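Local coordinates for protein YcaO (Methanopyrus kandleri, PDB 6CIB) that binds ADP and magnesium in a YcaO-type nucleotide site and probably uses ATP to drive backbone thioamidation of a peptide, at residues R26-V32 and N341-P345; K100-Y106 and V125-E131; D169-V174 and L209-V213; L190-R194 and V245-L249. All coordinates share one frame. Residues are numbered along the deposited sequence.

Contact 1: residues R26-V32 and N341-P345; sequences RELERKV and NLDVP
Beside the nucleotide site, the loop between strands 332-336 and 346-351 lies against the short helix 28-31; the side chain of Val344 is about 5 Å from that of Ala150, an ADP-binding residue, and about 7 Å from the ADP. Glu27, at phi/psi 56/38, closes the preceding helix as a Schellman motif and is also the N-cap of the next, where Lys31 N bonds to Glu27 O (3.0 Å). The nearest CA atoms are those of Leu28 and Leu342, 7.3 Å apart. Leu342 (m, t) fills the apolar middle, with CD2 3.8 Å from Leu28 CD2 and 3.7 Å from Lys31 CB, and CD1 3.6 Å from Val32 CG2. Leu28 (m, t) also meets Val344, CD2 to CG2 3.8 Å, and both touch Trp22 of helix 16-25. Asp343 centres an inverse gamma turn, Val344 N bonding weakly to Leu342 O (2.8 Å). Arg26 turns its guanidinium face toward Asp343 O, and its NH2 makes a long salt bridge of 3.7 Å to Asp343 OD2.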
# COMPACT_ATOMS: atom_id res chain seq x y z
N ARG A 26 23.02 -10.49 -2.11
CA ARG A 26 23.34 -9.07 -1.99
C ARG A 26 23.37 -8.57 -0.55
O ARG A 26 23.68 -7.40 -0.30
CB ARG A 26 22.31 -8.26 -2.78
CG ARG A 26 22.57 -8.17 -4.27
CD ARG A 26 21.45 -7.36 -4.88
NE ARG A 26 21.74 -6.90 -6.24
CZ ARG A 26 22.16 -5.68 -6.55
NH1 ARG A 26 22.36 -4.76 -5.60
NH2 ARG A 26 22.39 -5.38 -7.82
N GLU A 27 23.00 -9.45 0.39
CA GLU A 27 23.04 -9.18 1.84
C GLU A 27 22.22 -7.93 2.21
O GLU A 27 22.61 -7.15 3.10
CB GLU A 27 24.49 -9.08 2.33
CG GLU A 27 25.30 -10.36 2.09
CD GLU A 27 26.68 -10.35 2.74
OE1 GLU A 27 26.95 -9.50 3.61
OE2 GLU A 27 27.50 -11.23 2.39
N LEU A 28 21.08 -7.77 1.53
CA LEU A 28 20.25 -6.56 1.66
C LEU A 28 19.75 -6.32 3.08
O LEU A 28 19.76 -5.17 3.54
CB LEU A 28 19.08 -6.58 0.66
CG LEU A 28 19.40 -6.63 -0.84
CD1 LEU A 28 18.10 -6.71 -1.62
CD2 LEU A 28 20.23 -5.44 -1.31
N GLU A 29 19.34 -7.39 3.76
CA GLU A 29 18.76 -7.26 5.11
C GLU A 29 19.77 -6.74 6.12
O GLU A 29 19.48 -5.77 6.84
CB GLU A 29 18.09 -8.57 5.55
CG GLU A 29 16.84 -8.87 4.73
CD GLU A 29 15.87 -9.84 5.39
OE1 GLU A 29 16.02 -11.05 5.20
OE2 GLU A 29 14.92 -9.38 6.05
N ARG A 30 20.97 -7.34 6.13
CA ARG A 30 22.09 -6.84 6.94
C ARG A 30 22.42 -5.38 6.61
O ARG A 30 22.55 -4.56 7.52
CB ARG A 30 23.34 -7.73 6.77
CG ARG A 30 24.50 -7.35 7.70
CD ARG A 30 25.81 -8.07 7.38
NE ARG A 30 26.27 -7.93 5.98
CZ ARG A 30 26.84 -6.85 5.46
NH1 ARG A 30 27.05 -5.75 6.19
NH2 ARG A 30 27.21 -6.85 4.18
N LYS A 31 22.52 -5.07 5.32
CA LYS A 31 22.93 -3.74 4.85
C LYS A 31 21.96 -2.64 5.23
O LYS A 31 22.34 -1.47 5.35
CB LYS A 31 23.15 -3.74 3.34
CG LYS A 31 24.49 -4.33 2.91
CD LYS A 31 24.57 -4.48 1.40
CE LYS A 31 25.90 -5.08 0.96
NZ LYS A 31 25.80 -5.72 -0.38
N VAL A 32 20.71 -3.05 5.45
CA VAL A 32 19.58 -2.18 5.73
C VAL A 32 19.23 -2.15 7.23
O VAL A 32 18.29 -1.48 7.66
CB VAL A 32 18.44 -2.60 4.77
CG1 VAL A 32 17.16 -3.05 5.47
CG2 VAL A 32 18.25 -1.58 3.66
N ASN A 341 24.34 2.48 -3.33
CA ASN A 341 25.01 1.26 -2.86
C ASN A 341 24.17 -0.00 -3.07
O ASN A 341 24.62 -0.95 -3.73
CB ASN A 341 25.49 1.41 -1.41
CG ASN A 341 24.37 1.78 -0.45
OD1 ASN A 341 23.77 2.86 -0.56
ND2 ASN A 341 24.10 0.90 0.51
N LEU A 342 22.94 -0.02 -2.54
CA LEU A 342 21.99 -1.09 -2.81
C LEU A 342 21.37 -0.82 -4.17
O LEU A 342 20.58 0.12 -4.32
CB LEU A 342 20.86 -1.12 -1.77
CG LEU A 342 21.05 -1.12 -0.26
CD1 LEU A 342 19.68 -1.09 0.38
CD2 LEU A 342 21.81 -2.33 0.21
N ASP A 343 21.71 -1.62 -5.16
CA ASP A 343 21.11 -1.45 -6.49
C ASP A 343 19.69 -2.06 -6.52
O ASP A 343 19.43 -3.04 -7.22
CB ASP A 343 22.03 -2.02 -7.58
CG ASP A 343 21.65 -1.55 -8.97
OD1 ASP A 343 21.50 -0.32 -9.17
OD2 ASP A 343 21.51 -2.41 -9.86
N VAL A 344 18.79 -1.47 -5.73
CA VAL A 344 17.40 -1.94 -5.62
C VAL A 344 16.48 -0.78 -5.99
O VAL A 344 16.49 0.25 -5.31
CB VAL A 344 17.03 -2.43 -4.19
CG1 VAL A 344 15.59 -2.92 -4.15
CG2 VAL A 344 17.98 -3.52 -3.71
N PRO A 345 15.70 -0.94 -7.07
CA PRO A 345 14.72 0.09 -7.45
C PRO A 345 13.70 0.36 -6.34
O PRO A 345 13.01 -0.57 -5.89
CB PRO A 345 14.04 -0.52 -8.68
CG PRO A 345 15.05 -1.45 -9.26
CD PRO A 345 15.79 -2.01 -8.08

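Contact 2: residues K100-Y106 and V125-E131; sequences KWTPAWY and VYVPANE
Lys100 runs extended beside Tyr126 in a single beta bridge, CA to CA 4.5 Å, with its CA 3.5 Å from Tyr126 O in a CA-H...O contact. The same carbonyl accepts the nearly straight hydrogen bond from Trp101 N (2.8 Å, 172°). Lys100 points its CB away, and its NZ pairs with Glu109. Trp101 (chi1 t, chi2 45°) swings its indole along the other segment: CE3 lies 3.9 Å from Val127 CG1, which sits at the ring edge, and CH2 3.6 Å from Glu131 OE1. Strand 124-128 is an outermost strand of the antiparallel five-stranded sheet: Val125 and Val127 bond to strand 113-118, while Tyr126 turns its backbone to this loop, bonding to Asp99 and Trp101. Next, 129-131 form a 3-10 turn, Glu131 N bonding to Pro128 O (2.9 Å). Pro103 packs its CD 4.0 Å from Pro128 CG and starts a type I turn to Tyr106. Trp105 (chi1 p) and Tyr106 (m) then close round one water, 3.1 Å from Trp105 NE1, 2.7 Å from Tyr106 OH, 2.9 Å from Asn130 ND2 and 2.6 Å from Glu131 OE2. Tyr106 OH also bonds to Asp139, Asn130 ND2 to Leu141 O, and Glu131 to Arg350 and Arg363 in salt bridges.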
# COMPACT_ATOMS: atom_id res chain seq x y z
N LYS A 100 6.74 22.95 -9.79
CA LYS A 100 6.70 22.54 -8.39
C LYS A 100 5.29 22.13 -8.01
O LYS A 100 4.33 22.79 -8.40
CB LYS A 100 7.10 23.70 -7.47
CG LYS A 100 8.54 24.18 -7.56
CD LYS A 100 8.67 25.48 -6.80
CE LYS A 100 10.12 25.93 -6.69
NZ LYS A 100 10.23 27.21 -5.94
N TRP A 101 5.18 21.04 -7.26
CA TRP A 101 3.92 20.71 -6.61
C TRP A 101 3.96 21.26 -5.19
O TRP A 101 4.79 20.86 -4.37
CB TRP A 101 3.62 19.20 -6.63
CG TRP A 101 2.48 18.79 -5.70
CD1 TRP A 101 1.27 19.42 -5.56
CD2 TRP A 101 2.45 17.67 -4.81
NE1 TRP A 101 0.51 18.78 -4.62
CE2 TRP A 101 1.20 17.69 -4.15
CE3 TRP A 101 3.36 16.65 -4.50
CZ2 TRP A 101 0.82 16.72 -3.20
CZ3 TRP A 101 2.99 15.68 -3.55
CH2 TRP A 101 1.73 15.73 -2.91
N THR A 102 3.05 22.20 -4.92
CA THR A 102 2.90 22.80 -3.59
C THR A 102 1.50 22.48 -3.06
O THR A 102 0.52 23.09 -3.49
CB THR A 102 3.16 24.33 -3.63
OG1 THR A 102 4.40 24.59 -4.29
CG2 THR A 102 3.22 24.92 -2.22
N PRO A 103 1.40 21.49 -2.14
CA PRO A 103 0.10 21.10 -1.57
C PRO A 103 -0.61 22.25 -0.85
O PRO A 103 0.05 23.17 -0.34
CB PRO A 103 0.46 20.02 -0.56
CG PRO A 103 1.78 19.49 -1.00
CD PRO A 103 2.50 20.65 -1.63
N ALA A 104 -1.94 22.18 -0.82
CA ALA A 104 -2.81 23.22 -0.24
C ALA A 104 -2.43 23.69 1.17
O ALA A 104 -2.48 24.88 1.46
CB ALA A 104 -4.26 22.75 -0.26
N TRP A 105 -2.02 22.74 2.01
CA TRP A 105 -1.77 23.00 3.44
C TRP A 105 -0.51 23.81 3.78
O TRP A 105 -0.33 24.20 4.94
CB TRP A 105 -1.80 21.68 4.23
CG TRP A 105 -0.93 20.58 3.67
CD1 TRP A 105 0.42 20.41 3.87
CD2 TRP A 105 -1.35 19.50 2.82
NE1 TRP A 105 0.86 19.29 3.20
CE2 TRP A 105 -0.21 18.71 2.55
CE3 TRP A 105 -2.59 19.11 2.27
CZ2 TRP A 105 -0.26 17.55 1.75
CZ3 TRP A 105 -2.64 17.96 1.46
CH2 TRP A 105 -1.48 17.20 1.21
N TYR A 106 0.35 24.06 2.79
CA TYR A 106 1.55 24.88 3.00
C TYR A 106 1.21 26.37 3.06
O TYR A 106 0.87 26.98 2.04
CB TYR A 106 2.61 24.60 1.93
CG TYR A 106 3.42 23.35 2.16
CD1 TYR A 106 4.60 23.38 2.92
CD2 TYR A 106 3.02 22.12 1.61
CE1 TYR A 106 5.35 22.23 3.13
CE2 TYR A 106 3.76 20.97 1.82
CZ TYR A 106 4.92 21.02 2.57
OH TYR A 106 5.64 19.87 2.78
N VAL A 125 9.05 17.59 -12.35
CA VAL A 125 8.29 18.36 -11.35
C VAL A 125 8.94 18.16 -9.97
O VAL A 125 9.28 17.04 -9.59
CB VAL A 125 6.76 18.04 -11.38
CG1 VAL A 125 6.47 16.56 -11.16
CG2 VAL A 125 5.98 18.90 -10.40
N TYR A 126 9.13 19.27 -9.25
CA TYR A 126 9.70 19.22 -7.90
C TYR A 126 8.63 18.96 -6.85
O TYR A 126 7.55 19.54 -6.87
CB TYR A 126 10.51 20.48 -7.58
CG TYR A 126 11.83 20.52 -8.33
CD1 TYR A 126 12.97 19.91 -7.81
CD2 TYR A 126 11.92 21.14 -9.59
CE1 TYR A 126 14.17 19.94 -8.50
CE2 TYR A 126 13.12 21.16 -10.30
CZ TYR A 126 14.24 20.56 -9.74
OH TYR A 126 15.43 20.58 -10.43
N VAL A 127 8.97 18.07 -5.92
CA VAL A 127 8.06 17.63 -4.87
C VAL A 127 8.74 17.96 -3.54
O VAL A 127 9.96 17.78 -3.42
CB VAL A 127 7.75 16.11 -5.04
CG1 VAL A 127 7.03 15.52 -3.84
CG2 VAL A 127 6.90 15.89 -6.28
N PRO A 128 7.97 18.45 -2.55
CA PRO A 128 8.57 18.75 -1.24
C PRO A 128 9.18 17.50 -0.63
O PRO A 128 8.65 16.40 -0.83
CB PRO A 128 7.38 19.22 -0.39
CG PRO A 128 6.35 19.67 -1.38
CD PRO A 128 6.51 18.74 -2.55
N ALA A 129 10.29 17.67 0.09
CA ALA A 129 10.95 16.57 0.79
C ALA A 129 10.01 15.82 1.74
O ALA A 129 10.11 14.59 1.84
CB ALA A 129 12.20 17.05 1.52
N ASN A 130 9.09 16.54 2.37
CA ASN A 130 8.09 15.96 3.30
C ASN A 130 7.09 15.05 2.59
O ASN A 130 6.40 14.25 3.23
CB ASN A 130 7.35 17.07 4.07
CG ASN A 130 6.60 16.56 5.30
OD1 ASN A 130 7.19 16.03 6.25
ND2 ASN A 130 5.28 16.72 5.30
N GLU A 131 7.00 15.20 1.27
CA GLU A 131 6.15 14.36 0.44
C GLU A 131 6.92 13.22 -0.22
O GLU A 131 6.37 12.47 -1.03
CB GLU A 131 5.43 15.21 -0.62
CG GLU A 131 4.37 16.16 -0.09
CD GLU A 131 3.29 15.45 0.71
OE1 GLU A 131 2.81 14.38 0.29
OE2 GLU A 131 2.92 15.98 1.77
O HOH W 1 3.68 18.06 3.22

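Contact 3: residues D169-V174 and L209-V213; sequences DSWSIV and LPSRV
Arg212 lays one face of its guanidinium over Ile173, NH1 3.2 Å from CD1, while the edge of the group meets the Asp169 carboxylate. NH1 donates to Asp169 OD1 at 2.8 Å in a salt bridge; OD1 also accepts from Ser355 N, and Arg212 NH2 bonds to Asn366 O, so the pair ties the helix to the C-terminal part of the chain. One turn of helix 154-177 (Ile173 N to Asp169 O and Val174 N to Ser170 O, both 3.0 Å) here faces the connection between strands 203-209 and 217-224, neighbours bonded through the backbones of Leu209 and Val218. The closest CA pair is Ser170 and Ser211, 5.5 Å. Ser170 (m) bonds to that connection, its OG donating to Pro210 O (3.0 Å). A water bridges the segments, donating to Ser170 OG and accepting from Arg212 N, each at 2.9 Å; it also donates to Asp169 OD2, whose position is less certain. The rest of the contact is apolar. Val174 (t) puts CG2 3.9 Å from Leu209 CG and 3.7 Å from Pro210 CD, Ile173 CG2 lies 4.1 Å from Pro210 CG, and Leu209 (m, p) rests CD2 4.1 Å from Trp171 CB.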
# COMPACT_ATOMS: atom_id res chain seq x y z
N ASP A 169 -7.00 5.90 -1.50
CA ASP A 169 -8.00 6.85 -2.01
C ASP A 169 -9.42 6.30 -1.82
O ASP A 169 -10.29 7.02 -1.31
CB ASP A 169 -7.73 7.22 -3.49
CG ASP A 169 -8.73 8.24 -4.03
OD1 ASP A 169 -8.59 9.45 -3.77
OD2 ASP A 169 -9.67 7.81 -4.73
N SER A 170 -9.63 5.04 -2.22
CA SER A 170 -10.90 4.34 -2.01
C SER A 170 -11.29 4.25 -0.54
O SER A 170 -12.42 4.58 -0.17
CB SER A 170 -10.86 2.93 -2.61
OG SER A 170 -10.95 2.95 -4.01
N TRP A 171 -10.35 3.79 0.29
CA TRP A 171 -10.56 3.69 1.73
C TRP A 171 -10.87 5.06 2.35
O TRP A 171 -11.79 5.17 3.17
CB TRP A 171 -9.35 3.00 2.39
CG TRP A 171 -9.45 2.77 3.87
CD1 TRP A 171 -10.58 2.74 4.64
CD2 TRP A 171 -8.36 2.48 4.76
NE1 TRP A 171 -10.27 2.50 5.95
CE2 TRP A 171 -8.91 2.34 6.06
CE3 TRP A 171 -6.97 2.36 4.60
CZ2 TRP A 171 -8.12 2.06 7.19
CZ3 TRP A 171 -6.18 2.09 5.72
CH2 TRP A 171 -6.76 1.94 7.00
N SER A 172 -10.15 6.10 1.93
CA SER A 172 -10.38 7.47 2.39
C SER A 172 -11.77 8.00 2.03
O SER A 172 -12.40 8.68 2.83
CB SER A 172 -9.31 8.41 1.84
OG SER A 172 -8.05 8.10 2.39
N ILE A 173 -12.24 7.68 0.83
CA ILE A 173 -13.59 8.00 0.37
C ILE A 173 -14.68 7.34 1.23
O ILE A 173 -15.63 8.00 1.65
CB ILE A 173 -13.73 7.75 -1.17
CG1 ILE A 173 -13.63 9.07 -1.92
CG2 ILE A 173 -15.03 7.07 -1.57
CD1 ILE A 173 -12.26 9.71 -1.87
N VAL A 174 -14.51 6.04 1.50
CA VAL A 174 -15.41 5.27 2.36
C VAL A 174 -15.50 5.86 3.77
O VAL A 174 -16.59 6.03 4.29
CB VAL A 174 -15.04 3.76 2.35
CG1 VAL A 174 -15.80 2.97 3.41
CG2 VAL A 174 -15.31 3.16 0.97
N LEU A 209 -14.85 -1.94 -2.41
CA LEU A 209 -14.86 -0.49 -2.20
C LEU A 209 -15.15 0.22 -3.51
O LEU A 209 -14.81 -0.30 -4.58
CB LEU A 209 -13.52 -0.02 -1.63
CG LEU A 209 -13.33 -0.08 -0.11
CD1 LEU A 209 -13.10 -1.49 0.38
CD2 LEU A 209 -12.15 0.77 0.32
N PRO A 210 -15.80 1.41 -3.44
CA PRO A 210 -15.92 2.22 -4.66
C PRO A 210 -14.54 2.71 -5.10
O PRO A 210 -13.85 3.40 -4.35
CB PRO A 210 -16.81 3.39 -4.21
CG PRO A 210 -16.61 3.47 -2.73
CD PRO A 210 -16.50 2.04 -2.31
N SER A 211 -14.13 2.31 -6.30
CA SER A 211 -12.88 2.76 -6.89
C SER A 211 -13.13 3.97 -7.78
O SER A 211 -14.04 3.95 -8.62
CB SER A 211 -12.24 1.63 -7.68
OG SER A 211 -11.09 2.08 -8.39
N ARG A 212 -12.31 5.00 -7.61
CA ARG A 212 -12.37 6.19 -8.46
C ARG A 212 -11.50 6.06 -9.71
O ARG A 212 -11.42 7.00 -10.50
CB ARG A 212 -11.97 7.44 -7.67
CG ARG A 212 -12.95 7.81 -6.56
CD ARG A 212 -12.23 8.67 -5.55
NE ARG A 212 -12.64 10.05 -5.61
CZ ARG A 212 -11.99 11.09 -5.08
NH1 ARG A 212 -10.83 10.94 -4.44
NH2 ARG A 212 -12.53 12.29 -5.21
N VAL A 213 -10.86 4.90 -9.89
CA VAL A 213 -9.98 4.66 -11.04
C VAL A 213 -10.51 3.46 -11.84
O VAL A 213 -10.60 2.35 -11.33
CB VAL A 213 -8.51 4.40 -10.59
CG1 VAL A 213 -7.59 4.20 -11.79
CG2 VAL A 213 -8.00 5.54 -9.70
O HOH W 2 -10.11 5.17 -5.71

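Contact 4: residues L190-R194 and V245-L249; sequences LEELR and VLRAL
Two helices run side by side, nearly parallel, in a helical layer packed on strand 203-209: segments 190-194 and 245-249 of helices 188-198 and 241-260 have axes 10.7 Å apart at closest approach and 12° between their N-to-C directions. Val245, Leu249 and Arg194 all touch Leu206, so both helices reach the same strand. The closest CA pairs are Leu190 with Leu246 (7.0 Å) and Arg194 with Leu249 (6.9 Å), about one helical turn on. In the apolar interface, Leu190 (m, t) brings CD2 to 3.8 Å from Val245 CG1 and 4.1 Å from Leu246 CB, and Leu193 (t, p) sets its CD2 3.6 Å from Leu246 CD1. Leu249 (m, t) fits between residues of the facing turn, CD1 4.0 Å from both Leu193 CG and Leu190 O, and CD2 4.0 Å from Arg194 CA. Arg194 NH2 pairs with Glu198 of its own helix and bonds to Val204 O, and a bidentate salt bridge back to Glu191 sets Arg194 NE 3.0 Å from OE1 and NH1 2.8 Å from OE2.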
# COMPACT_ATOMS: atom_id res chain seq x y z
N LEU A 190 -10.05 -18.63 -3.00
CA LEU A 190 -10.18 -17.39 -2.23
C LEU A 190 -11.19 -17.52 -1.10
O LEU A 190 -10.94 -17.06 0.02
CB LEU A 190 -10.50 -16.18 -3.12
CG LEU A 190 -9.33 -15.67 -3.98
CD1 LEU A 190 -9.86 -14.74 -5.06
CD2 LEU A 190 -8.27 -14.97 -3.14
N GLU A 191 -12.32 -18.18 -1.38
CA GLU A 191 -13.32 -18.48 -0.36
C GLU A 191 -12.77 -19.41 0.74
O GLU A 191 -13.07 -19.20 1.92
CB GLU A 191 -14.61 -19.04 -0.99
CG GLU A 191 -15.72 -19.49 -0.02
CD GLU A 191 -16.24 -18.42 0.94
OE1 GLU A 191 -16.03 -17.20 0.73
OE2 GLU A 191 -16.90 -18.81 1.94
N GLU A 192 -11.97 -20.39 0.34
CA GLU A 192 -11.36 -21.30 1.31
C GLU A 192 -10.35 -20.58 2.22
O GLU A 192 -10.32 -20.83 3.43
CB GLU A 192 -10.75 -22.54 0.64
CG GLU A 192 -10.45 -23.70 1.59
CD GLU A 192 -11.49 -23.88 2.71
OE1 GLU A 192 -12.67 -24.19 2.40
OE2 GLU A 192 -11.13 -23.71 3.90
N LEU A 193 -9.56 -19.68 1.63
CA LEU A 193 -8.65 -18.84 2.41
C LEU A 193 -9.40 -17.95 3.42
O LEU A 193 -9.03 -17.92 4.59
CB LEU A 193 -7.74 -18.00 1.49
CG LEU A 193 -6.81 -16.94 2.11
CD1 LEU A 193 -5.93 -17.50 3.23
CD2 LEU A 193 -5.97 -16.28 1.04
N ARG A 194 -10.43 -17.25 2.95
CA ARG A 194 -11.29 -16.45 3.83
C ARG A 194 -11.85 -17.28 5.00
O ARG A 194 -11.75 -16.85 6.16
CB ARG A 194 -12.42 -15.78 3.05
CG ARG A 194 -13.19 -14.72 3.84
CD ARG A 194 -14.57 -14.46 3.26
NE ARG A 194 -15.44 -15.64 3.28
CZ ARG A 194 -16.08 -16.11 4.35
NH1 ARG A 194 -16.84 -17.20 4.23
NH2 ARG A 194 -15.95 -15.54 5.55
N VAL A 245 -8.53 -9.21 -3.67
CA VAL A 245 -9.09 -10.02 -2.57
C VAL A 245 -7.95 -10.66 -1.77
O VAL A 245 -7.93 -10.58 -0.53
CB VAL A 245 -10.04 -11.13 -3.10
CG1 VAL A 245 -10.50 -12.06 -1.98
CG2 VAL A 245 -11.24 -10.52 -3.79
N LEU A 246 -7.00 -11.28 -2.49
CA LEU A 246 -5.85 -11.93 -1.87
C LEU A 246 -5.05 -10.95 -1.00
O LEU A 246 -4.73 -11.26 0.15
CB LEU A 246 -4.96 -12.61 -2.92
CG LEU A 246 -3.70 -13.27 -2.36
CD1 LEU A 246 -4.04 -14.46 -1.46
CD2 LEU A 246 -2.76 -13.69 -3.48
N ARG A 247 -4.75 -9.78 -1.56
CA ARG A 247 -4.01 -8.75 -0.84
C ARG A 247 -4.69 -8.33 0.47
O ARG A 247 -4.02 -8.22 1.49
CB ARG A 247 -3.79 -7.53 -1.72
CG ARG A 247 -2.71 -7.73 -2.75
CD ARG A 247 -2.72 -6.59 -3.76
NE ARG A 247 -1.44 -6.58 -4.45
CZ ARG A 247 -0.83 -5.51 -4.96
NH1 ARG A 247 -1.38 -4.29 -4.90
NH2 ARG A 247 0.35 -5.68 -5.54
N ALA A 248 -6.00 -8.13 0.43
CA ALA A 248 -6.79 -7.76 1.63
C ALA A 248 -6.72 -8.84 2.72
O ALA A 248 -6.50 -8.52 3.90
CB ALA A 248 -8.23 -7.45 1.25
N LEU A 249 -6.89 -10.10 2.32
CA LEU A 249 -6.81 -11.24 3.24
C LEU A 249 -5.42 -11.42 3.85
O LEU A 249 -5.29 -11.68 5.05
CB LEU A 249 -7.28 -12.53 2.55
CG LEU A 249 -8.78 -12.64 2.25
CD1 LEU A 249 -9.07 -13.78 1.29
CD2 LEU A 249 -9.61 -12.78 3.51

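In the fold
From the N terminus, contact 1 opens first and closes last: its helical turn at 26-32 waits for the loop 341-345, so the other three contacts are nested within its loop. Contact 2 is the first to close, with 18 residues between its segments, and dresses the edge of the five-stranded sheet. Further on, contacts 3 and 4 cross: 169-174 is followed by 190-194, then 209-213 and 245-249. These interlocked closures fasten helix 154-177, strand 203-209 and the helix pair 188-198 and 241-260 together; their centres are about 19 Å apart. Contacts 1 and 3 lie on opposite sides of the chain's centre, about 34 Å between centres, as do contacts 2 and 4, at about 37 Å.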